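PDB 2WW8: CELL WALL surface anchor family protein from Streptococcus pneumoniae, which serves as the pilus adhesin of the pneumococcus and probably attaches the bacterium to host cells through an integrin-like, metal-binding domain. Local coordinates for residues A[117-122]-A[127-132]; A[144-149]-A[173-178]; A[659-664]-A[674-679]. All coordinates share one frame; numbering follows the deposited sequence.

Interaction 1. Residues A[117-122]-A[127-132]; sequences WTVEVE and TTVQGE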
loop_
_atom_site.group_PDB
_atom_site.type_symbol
_atom_site.label_atom_id
_atom_site.label_comp_id
_atom_site.label_asym_id
_atom_site.label_seq_id
_atom_site.Cartn_x
_atom_site.Cartn_y
_atom_site.Cartn_z
ATOM N N TRP A 117 17.097 43.782 -27.866
ATOM C CA TRP A 117 16.985 43.030 -26.605
ATOM C C TRP A 117 18.060 41.968 -26.433
ATOM O O TRP A 117 18.439 41.300 -27.387
ATOM C CB TRP A 117 15.633 42.331 -26.503
ATOM C CG TRP A 117 14.471 43.256 -26.536
ATOM C CD1 TRP A 117 13.810 43.790 -25.464
ATOM C CD2 TRP A 117 13.817 43.755 -27.709
ATOM N NE1 TRP A 117 12.783 44.593 -25.904
ATOM C CE2 TRP A 117 12.766 44.591 -27.275
ATOM C CE3 TRP A 117 14.019 43.575 -29.083
ATOM C CZ2 TRP A 117 11.917 45.251 -28.169
ATOM C CZ3 TRP A 117 13.174 44.232 -29.975
ATOM C CH2 TRP A 117 12.137 45.059 -29.513
ATOM N N THR A 118 18.534 41.807 -25.203
ATOM C CA THR A 118 19.437 40.708 -24.861
ATOM C C THR A 118 18.675 39.477 -24.345
ATOM O O THR A 118 17.767 39.572 -23.518
ATOM C CB THR A 118 20.510 41.193 -23.862
ATOM O OG1 THR A 118 21.221 42.278 -24.463
ATOM C CG2 THR A 118 21.503 40.086 -23.456
ATOM N N VAL A 119 19.048 38.317 -24.867
ATOM C CA VAL A 119 18.383 37.057 -24.547
ATOM C C VAL A 119 19.432 36.014 -24.137
ATOM O O VAL A 119 20.146 35.463 -24.990
ATOM C CB VAL A 119 17.509 36.531 -25.728
ATOM C CG1 VAL A 119 16.943 35.129 -25.441
ATOM C CG2 VAL A 119 16.399 37.510 -26.083
ATOM N N GLU A 120 19.526 35.765 -22.829
ATOM C CA GLU A 120 20.343 34.676 -22.282
ATOM C C GLU A 120 19.559 33.361 -22.103
ATOM O O GLU A 120 18.463 33.340 -21.521
ATOM C CB GLU A 120 21.075 35.100 -21.000
ATOM C CG GLU A 120 20.192 35.738 -19.926
ATOM C CD GLU A 120 20.591 35.311 -18.513
ATOM O OE1 GLU A 120 21.810 35.109 -18.301
ATOM O OE2 GLU A 120 19.710 35.173 -17.622
ATOM N N VAL A 121 20.115 32.287 -22.663
ATOM C CA VAL A 121 19.652 30.916 -22.422
ATOM C C VAL A 121 20.699 30.166 -21.581
ATOM O O VAL A 121 21.856 29.994 -22.004
ATOM C CB VAL A 121 19.270 30.152 -23.714
ATOM C CG1 VAL A 121 18.721 28.775 -23.385
ATOM C CG2 VAL A 121 18.215 30.910 -24.488
ATOM N N GLU A 122 20.280 29.757 -20.380
ATOM C CA GLU A 122 21.127 29.022 -19.437
ATOM C C GLU A 122 21.387 27.587 -19.898
ATOM O O GLU A 122 20.636 27.059 -20.723
ATOM C CB GLU A 122 20.451 28.956 -18.070
ATOM C CG GLU A 122 20.075 30.266 -17.420
ATOM C CD GLU A 122 21.200 30.807 -16.582
ATOM O OE1 GLU A 122 21.497 30.233 -15.510
ATOM O OE2 GLU A 122 21.780 31.822 -17.021
ATOM N N THR A 127 15.230 30.646 -20.241
ATOM C CA THR A 127 15.310 31.772 -21.174
ATOM C C THR A 127 14.914 33.087 -20.513
ATOM O O THR A 127 13.776 33.251 -20.058
ATOM C CB THR A 127 14.370 31.543 -22.372
ATOM O OG1 THR A 127 14.779 30.361 -23.069
ATOM C CG2 THR A 127 14.392 32.756 -23.319
ATOM N N THR A 128 15.849 34.031 -20.493
ATOM C CA THR A 128 15.593 35.341 -19.890
ATOM C C THR A 128 15.794 36.484 -20.897
ATOM O O THR A 128 16.782 36.497 -21.638
ATOM C CB THR A 128 16.522 35.541 -18.670
ATOM O OG1 THR A 128 16.439 34.382 -17.831
ATOM C CG2 THR A 128 16.177 36.791 -17.871
ATOM N N VAL A 129 14.873 37.441 -20.930
ATOM C CA VAL A 129 15.083 38.635 -21.748
ATOM C C VAL A 129 15.573 39.749 -20.821
ATOM O O VAL A 129 14.777 40.232 -20.024
ATOM C CB VAL A 129 13.785 39.027 -22.483
ATOM C CG1 VAL A 129 14.025 40.207 -23.428
ATOM C CG2 VAL A 129 13.233 37.825 -23.252
ATOM N N GLN A 130 16.852 40.134 -20.901
ATOM C CA GLN A 130 17.505 40.937 -19.848
ATOM C C GLN A 130 16.873 42.310 -19.621
ATOM O O GLN A 130 16.496 42.982 -20.580
ATOM C CB GLN A 130 19.022 41.067 -20.080
ATOM C CG GLN A 130 19.838 39.792 -19.788
ATOM C CD GLN A 130 19.902 39.437 -18.292
ATOM O OE1 GLN A 130 19.048 38.708 -17.760
ATOM N NE2 GLN A 130 20.923 39.954 -17.609
ATOM N N GLY A 131 16.741 42.707 -18.357
ATOM C CA GLY A 131 16.084 43.958 -17.978
ATOM C C GLY A 131 14.804 44.277 -18.738
ATOM O O GLY A 131 14.623 45.388 -19.236
ATOM N N GLU A 132 13.899 43.310 -18.836
ATOM C CA GLU A 132 12.631 43.537 -19.521
ATOM C C GLU A 132 11.427 42.868 -18.847
ATOM O O GLU A 132 11.486 41.700 -18.460
ATOM C CB GLU A 132 12.738 43.099 -20.986
ATOM C CG GLU A 132 11.683 43.698 -21.908
ATOM C CD GLU A 132 11.938 45.163 -22.236
ATOM O OE1 GLU A 132 13.071 45.643 -21.996
ATOM O OE2 GLU A 132 11.004 45.824 -22.746
#
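Glu120 and Thr128 face each other as a hydrogen-bonded pair in the antiparallel beta hairpin of strands 116-121 and 127-129, which closes one edge of a five-stranded sheet in a prealbumin-like (CNA_B-type) domain. Thr128 N gives Glu120 O a nearly straight bond of 2.9 Å, whereas the return bond from Glu120 N to Thr128 O is weak. Gln130 N continues the pattern to Thr118 O at 2.8 Å.

The Glu120 side chain can be followed outward. Its CB leaves toward the face shared with Thr128, and chi1 of 51° sets CG between the backbone N and carbonyl carbon, turning the chain over the neighbouring strand. CG then lies against Thr128 CB at 3.9 Å and against Gln130 OE1. CD lies beside the same Gln130 OE1 at 3.8 Å, and OE2 receives a weak hydrogen bond of 3.4 Å from Thr128 OG1. Polar side chains, long and short, suit this face, which solvent partly reaches.

Val119, Val121 and Val129 occupy the other face with Thr127, where beta-branched residues fit extended backbone. Val129 also packs on Val50, Pro725 and Ile727, while Thr127 OG1 is hydrogen-bonded to Lys49 N. Beyond the strand, the Glu132 carboxylate stands perpendicular to the Trp117 indole at its edge; Trp117 NE1 is buried without a hydrogen-bonding partner, 3.8 Å from Glu132 CD.

Interaction 2. Residues A[144-149]-A[173-178]; sequences QYPQTG and KALNPN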
loop_
_atom_site.group_PDB
_atom_site.type_symbol
_atom_site.label_atom_id
_atom_site.label_comp_id
_atom_site.label_asym_id
_atom_site.label_seq_id
_atom_site.Cartn_x
_atom_site.Cartn_y
_atom_site.Cartn_z
ATOM N N GLN A 144 6.985 11.980 -23.093
ATOM C CA GLN A 144 8.074 11.042 -22.804
ATOM C C GLN A 144 8.185 10.610 -21.339
ATOM O O GLN A 144 8.366 11.433 -20.448
ATOM C CB GLN A 144 9.411 11.648 -23.243
ATOM C CG GLN A 144 9.428 11.976 -24.727
ATOM C CD GLN A 144 9.380 10.726 -25.586
ATOM O OE1 GLN A 144 8.433 10.521 -26.347
ATOM N NE2 GLN A 144 10.401 9.881 -25.466
ATOM N N TYR A 145 8.119 9.308 -21.087
ATOM C CA TYR A 145 8.171 8.766 -19.722
ATOM C C TYR A 145 9.139 7.599 -19.701
ATOM O O TYR A 145 9.077 6.752 -20.587
ATOM C CB TYR A 145 6.796 8.236 -19.294
ATOM C CG TYR A 145 5.770 9.335 -19.285
ATOM C CD1 TYR A 145 5.594 10.133 -18.157
ATOM C CD2 TYR A 145 5.004 9.609 -20.420
ATOM C CE1 TYR A 145 4.670 11.183 -18.155
ATOM C CE2 TYR A 145 4.083 10.637 -20.424
ATOM C CZ TYR A 145 3.917 11.416 -19.291
ATOM O OH TYR A 145 3.007 12.447 -19.297
ATOM N N PRO A 146 10.029 7.543 -18.697
ATOM C CA PRO A 146 10.701 6.248 -18.546
ATOM C C PRO A 146 9.727 5.220 -17.974
ATOM O O PRO A 146 8.806 5.568 -17.234
ATOM C CB PRO A 146 11.801 6.535 -17.521
ATOM C CG PRO A 146 11.191 7.606 -16.644
ATOM C CD PRO A 146 10.427 8.504 -17.653
ATOM N N GLN A 147 9.954 3.958 -18.315
ATOM C CA GLN A 147 9.012 2.904 -18.015
ATOM C C GLN A 147 9.458 1.930 -16.911
ATOM O O GLN A 147 8.629 1.226 -16.324
ATOM C CB GLN A 147 8.729 2.211 -19.335
ATOM C CG GLN A 147 8.229 3.300 -20.270
ATOM C CD GLN A 147 7.062 2.837 -21.052
ATOM O OE1 GLN A 147 7.201 2.487 -22.232
ATOM N NE2 GLN A 147 5.905 2.776 -20.392
ATOM N N THR A 148 10.758 1.917 -16.626
ATOM C CA THR A 148 11.330 0.986 -15.652
ATOM C C THR A 148 12.443 1.670 -14.851
ATOM O O THR A 148 13.061 2.644 -15.328
ATOM C CB THR A 148 11.908 -0.282 -16.295
ATOM O OG1 THR A 148 13.084 0.101 -16.994
ATOM C CG2 THR A 148 10.936 -0.975 -17.252
ATOM N N GLY A 149 12.618 1.211 -13.610
ATOM C CA GLY A 149 13.866 1.414 -12.891
ATOM C C GLY A 149 14.531 0.052 -12.762
ATOM O O GLY A 149 13.914 -0.970 -13.131
ATOM N N LYS A 173 3.282 14.790 -14.147
ATOM C CA LYS A 173 4.488 15.378 -13.564
ATOM C C LYS A 173 5.285 14.448 -12.629
ATOM O O LYS A 173 6.442 14.728 -12.279
ATOM C CB LYS A 173 4.128 16.719 -12.916
ATOM C CG LYS A 173 4.005 17.811 -13.950
ATOM C CD LYS A 173 3.427 19.102 -13.405
ATOM C CE LYS A 173 4.471 19.838 -12.586
ATOM N NZ LYS A 173 4.101 21.270 -12.359
ATOM N N ALA A 174 4.693 13.312 -12.281
ATOM C CA ALA A 174 5.316 12.427 -11.298
ATOM C C ALA A 174 4.985 10.969 -11.558
ATOM O O ALA A 174 3.884 10.669 -12.061
ATOM C CB ALA A 174 4.876 12.804 -9.895
ATOM N N LEU A 175 5.944 10.116 -11.181
ATOM C CA LEU A 175 5.940 8.649 -11.373
ATOM C C LEU A 175 6.323 7.921 -10.081
ATOM O O LEU A 175 7.281 8.314 -9.382
ATOM C CB LEU A 175 6.899 8.167 -12.487
ATOM C CG LEU A 175 6.792 8.897 -13.849
ATOM C CD1 LEU A 175 7.960 8.576 -14.763
ATOM C CD2 LEU A 175 5.469 8.631 -14.571
ATOM N N ASN A 176 5.580 6.852 -9.806
ATOM C CA ASN A 176 5.870 5.970 -8.704
ATOM C C ASN A 176 6.297 4.617 -9.273
ATOM O O ASN A 176 5.857 4.218 -10.360
ATOM C CB ASN A 176 4.635 5.762 -7.829
ATOM C CG ASN A 176 4.589 6.721 -6.641
ATOM O OD1 ASN A 176 5.615 7.277 -6.206
ATOM N ND2 ASN A 176 3.384 6.922 -6.102
ATOM N N PRO A 177 7.126 3.910 -8.506
ATOM C CA PRO A 177 7.366 2.507 -8.783
ATOM C C PRO A 177 6.059 1.767 -8.603
ATOM O O PRO A 177 5.225 2.154 -7.759
ATOM C CB PRO A 177 8.285 2.047 -7.647
ATOM C CG PRO A 177 8.311 3.168 -6.655
ATOM C CD PRO A 177 7.921 4.430 -7.366
ATOM N N ASN A 178 5.948 0.660 -9.344
ATOM C CA ASN A 178 4.818 -0.226 -9.192
ATOM C C ASN A 178 5.165 -1.704 -9.334
ATOM O O ASN A 178 5.663 -2.107 -10.386
ATOM C CB ASN A 178 3.739 0.148 -10.211
ATOM C CG ASN A 178 2.443 -0.613 -9.977
ATOM O OD1 ASN A 178 1.849 -0.515 -8.906
ATOM N ND2 ASN A 178 2.003 -1.369 -10.976
#
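This is a small apolar contact in which Leu175 meets Tyr145 and Pro146, within the antiparallel beta arrangement where strand 157-162 pairs with both 148-150 and 171-184. No hydrogen bond joins the two segments; Tyr145 and Leu175 have CA atoms 8.6 Å apart, so side chains alone close the distance. Tyr145 and Pro146, just ahead of strand 148-150, meet the side chain that Leu175 raises from its strand.

Leucine suits the place because its fork serves two partners at once. CD2 meets Tyr145 CD1 at 3.9 Å, approaching the ring obliquely, with the two side chains crossing at about a right angle. The other branch goes to the proline, whose puckered ring offers CG and CD as a compact hydrocarbon edge and restricts the backbone turn at that residue. With chi2 at 167° CD1 lies anti to the Leu175 CA and is thereby carried outward to Pro146. The Leu175 side chain also touches Ile160 and Lys162 of strand 157-162, and its backbone is hydrogen-bonded to Lys717.

Tyrosine adds a polar end to an apolar ring: OH is hydrogen-bonded to His172 N, just before the 173-178 segment, and Lys162 makes a cation-pi contact with the ring. On the proline side, Leu175 CD1 rests against Pro146 CD at 3.8 Å.

Interaction 3. Residues A[659-664]-A[674-679]; sequences KRIRVT and VTLTYN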
loop_
_atom_site.group_PDB
_atom_site.type_symbol
_atom_site.label_atom_id
_atom_site.label_comp_id
_atom_site.label_asym_id
_atom_site.label_seq_id
_atom_site.Cartn_x
_atom_site.Cartn_y
_atom_site.Cartn_z
ATOM N N LYS A 659 23.071 15.970 2.017
ATOM C CA LYS A 659 21.623 16.028 1.718
ATOM C C LYS A 659 20.967 14.636 1.888
ATOM O O LYS A 659 20.347 14.085 0.981
ATOM C CB LYS A 659 21.339 16.622 0.321
ATOM C CG LYS A 659 21.834 18.066 0.104
ATOM C CD LYS A 659 21.650 18.450 -1.398
ATOM C CE LYS A 659 20.936 17.346 -2.268
ATOM N NZ LYS A 659 19.989 17.565 -3.451
ATOM N N ARG A 660 21.100 14.050 3.067
ATOM C CA ARG A 660 20.674 12.670 3.225
ATOM C C ARG A 660 19.996 12.466 4.580
ATOM O O ARG A 660 20.500 12.938 5.586
ATOM C CB ARG A 660 21.926 11.809 3.064
ATOM C CG ARG A 660 21.821 10.402 3.526
ATOM C CD ARG A 660 23.108 9.720 3.196
ATOM N NE ARG A 660 24.052 9.914 4.278
ATOM C CZ ARG A 660 25.365 10.055 4.113
ATOM N NH1 ARG A 660 25.924 10.025 2.899
ATOM N NH2 ARG A 660 26.134 10.278 5.163
ATOM N N ILE A 661 18.866 11.775 4.566
ATOM C CA ILE A 661 18.163 11.385 5.789
ATOM C C ILE A 661 18.689 9.990 6.117
ATOM O O ILE A 661 18.819 9.133 5.210
ATOM C CB ILE A 661 16.640 11.297 5.559
ATOM C CG1 ILE A 661 16.122 12.704 5.207
ATOM C CG2 ILE A 661 15.883 10.664 6.786
ATOM C CD1 ILE A 661 14.690 12.724 4.791
ATOM N N ARG A 662 18.956 9.765 7.404
ATOM C CA ARG A 662 19.137 8.403 7.902
ATOM C C ARG A 662 18.131 8.131 9.024
ATOM O O ARG A 662 17.870 8.978 9.927
ATOM C CB ARG A 662 20.568 8.173 8.418
ATOM C CG ARG A 662 21.567 8.209 7.269
ATOM C CD ARG A 662 22.917 8.703 7.706
ATOM N NE ARG A 662 23.287 8.002 8.914
ATOM C CZ ARG A 662 23.732 8.568 10.037
ATOM N NH1 ARG A 662 23.939 9.897 10.155
ATOM N NH2 ARG A 662 23.998 7.748 11.043
ATOM N N VAL A 663 17.603 6.914 8.987
ATOM C CA VAL A 663 16.826 6.451 10.136
ATOM C C VAL A 663 17.597 5.273 10.734
ATOM O O VAL A 663 17.836 4.271 10.053
ATOM C CB VAL A 663 15.382 6.039 9.749
ATOM C CG1 VAL A 663 14.627 5.532 11.020
ATOM C CG2 VAL A 663 14.636 7.115 8.989
ATOM N N THR A 664 17.971 5.405 12.005
ATOM C CA THR A 664 18.729 4.407 12.737
ATOM C C THR A 664 17.893 3.767 13.826
ATOM O O THR A 664 16.884 4.325 14.218
ATOM C CB THR A 664 20.024 5.023 13.338
ATOM O OG1 THR A 664 19.648 5.991 14.308
ATOM C CG2 THR A 664 20.954 5.720 12.262
ATOM N N VAL A 674 7.307 0.249 10.358
ATOM C CA VAL A 674 7.582 1.677 10.651
ATOM C C VAL A 674 7.350 2.455 9.354
ATOM O O VAL A 674 7.625 1.894 8.273
ATOM C CB VAL A 674 9.075 1.805 11.012
ATOM C CG1 VAL A 674 9.534 3.254 11.104
ATOM C CG2 VAL A 674 9.239 1.161 12.404
ATOM N N THR A 675 6.875 3.698 9.487
ATOM C CA THR A 675 6.599 4.638 8.371
ATOM C C THR A 675 7.305 5.975 8.575
ATOM O O THR A 675 7.215 6.581 9.661
ATOM C CB THR A 675 5.084 4.902 8.269
ATOM O OG1 THR A 675 4.409 3.644 8.158
ATOM C CG2 THR A 675 4.690 5.808 7.058
ATOM N N LEU A 676 8.034 6.417 7.551
ATOM C CA LEU A 676 8.673 7.712 7.583
ATOM C C LEU A 676 7.991 8.577 6.508
ATOM O O LEU A 676 7.783 8.118 5.385
ATOM C CB LEU A 676 10.151 7.591 7.232
ATOM C CG LEU A 676 10.890 8.898 6.911
ATOM C CD1 LEU A 676 11.135 9.754 8.139
ATOM C CD2 LEU A 676 12.256 8.640 6.248
ATOM N N THR A 677 7.603 9.810 6.830
ATOM C CA THR A 677 7.146 10.705 5.747
ATOM C C THR A 677 7.934 12.012 5.785
ATOM O O THR A 677 8.453 12.357 6.856
ATOM C CB THR A 677 5.649 11.046 5.783
ATOM O OG1 THR A 677 5.391 11.834 6.943
ATOM C CG2 THR A 677 4.713 9.834 5.744
ATOM N N TYR A 678 8.063 12.709 4.643
ATOM C CA TYR A 678 8.704 13.998 4.611
ATOM C C TYR A 678 8.292 14.621 3.265
ATOM O O TYR A 678 7.697 13.978 2.415
ATOM C CB TYR A 678 10.245 13.933 4.797
ATOM C CG TYR A 678 10.942 13.052 3.770
ATOM C CD1 TYR A 678 11.122 11.664 3.989
ATOM C CD2 TYR A 678 11.355 13.580 2.544
ATOM C CE1 TYR A 678 11.740 10.853 3.023
ATOM C CE2 TYR A 678 12.000 12.782 1.577
ATOM C CZ TYR A 678 12.177 11.428 1.814
ATOM O OH TYR A 678 12.816 10.662 0.845
ATOM N N ASN A 679 8.632 15.887 3.065
ATOM C CA ASN A 679 8.204 16.606 1.884
ATOM C C ASN A 679 9.427 17.013 1.103
ATOM O O ASN A 679 10.464 17.281 1.721
ATOM C CB ASN A 679 7.379 17.832 2.294
ATOM C CG ASN A 679 6.056 17.431 2.940
ATOM O OD1 ASN A 679 5.323 16.553 2.448
ATOM N ND2 ASN A 679 5.732 18.078 4.050
#
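The hydroxyl of Tyr678, whose ring receives Ile661 on one face, is hydrogen-bonded to Asp600 OD2. Asp600 belongs to strand 593-601, the neighbour of strand 660-668, and its backbone is hydrogen-bonded to that of Ile661. Tyr678 therefore reaches from its own strand, 673-682, across the interior to the opposing sheet, and a tyrosine suits this path: its ring fills the apolar layer while its one polar atom finds a carboxylate at the far end.

The two segments are not hydrogen-bonded to each other. The axes of 660-664 and 674-679 approach to 10.4 Å, with 159° between their directions, nearly antiparallel, a spacing that side chains from both must fill. Ile661 meets the ring from above one face. CD1 sits almost over the centre of the Tyr678 ring, 3.8 Å from the centroid and 9° off the normal, a well-formed CH-pi contact. The extended chi2 of 173° carries this methyl away from the backbone, while Ile661 CG2 turns to Leu676 CD2 at 4.2 Å.

Leu676 completes the row with the same methyl: CD2 also meets Val663 CG2 at 3.9 Å, the two side chains sliding past each other in opposite directions. A compact valine is enough here, where the CA atoms of Val663 and Leu676 come within 8.6 Å. Val652 covers Ile661 from the adjoining strand 651-655, and Leu623 lies beside Leu676. At the start of strand 660-668, Lys659 and Arg660 form a G1 beta bulge facing Asp655, with Arg660 salt-bridged to the Asp655 side chain. Such interlocking of aliphatic and aromatic side chains between two facing, non-hydrogen-bonded strands is the core of a beta sandwich, here the Ig-like domain of a tip pilin.

The three contacts follow one another along the chain and none touches another. Interaction 1 belongs to a separate prealbumin-like domain, with its centre about 33 Å from the centre of interaction 2 and about 40 Å from that of interaction 3. Interactions 2 and 3 are closer, with nearest atoms about 11 Å apart, and strands 187-196 and 203-218 connect strand 171-184 to strand 673-682 by successive antiparallel pairing. A calcium ion lies about 11 Å from the Tyr678 side chain of interaction 3, too far for coordination. The magnesium site, formed by Ser234, Ser236 and Asp387, includes no residue of these contacts.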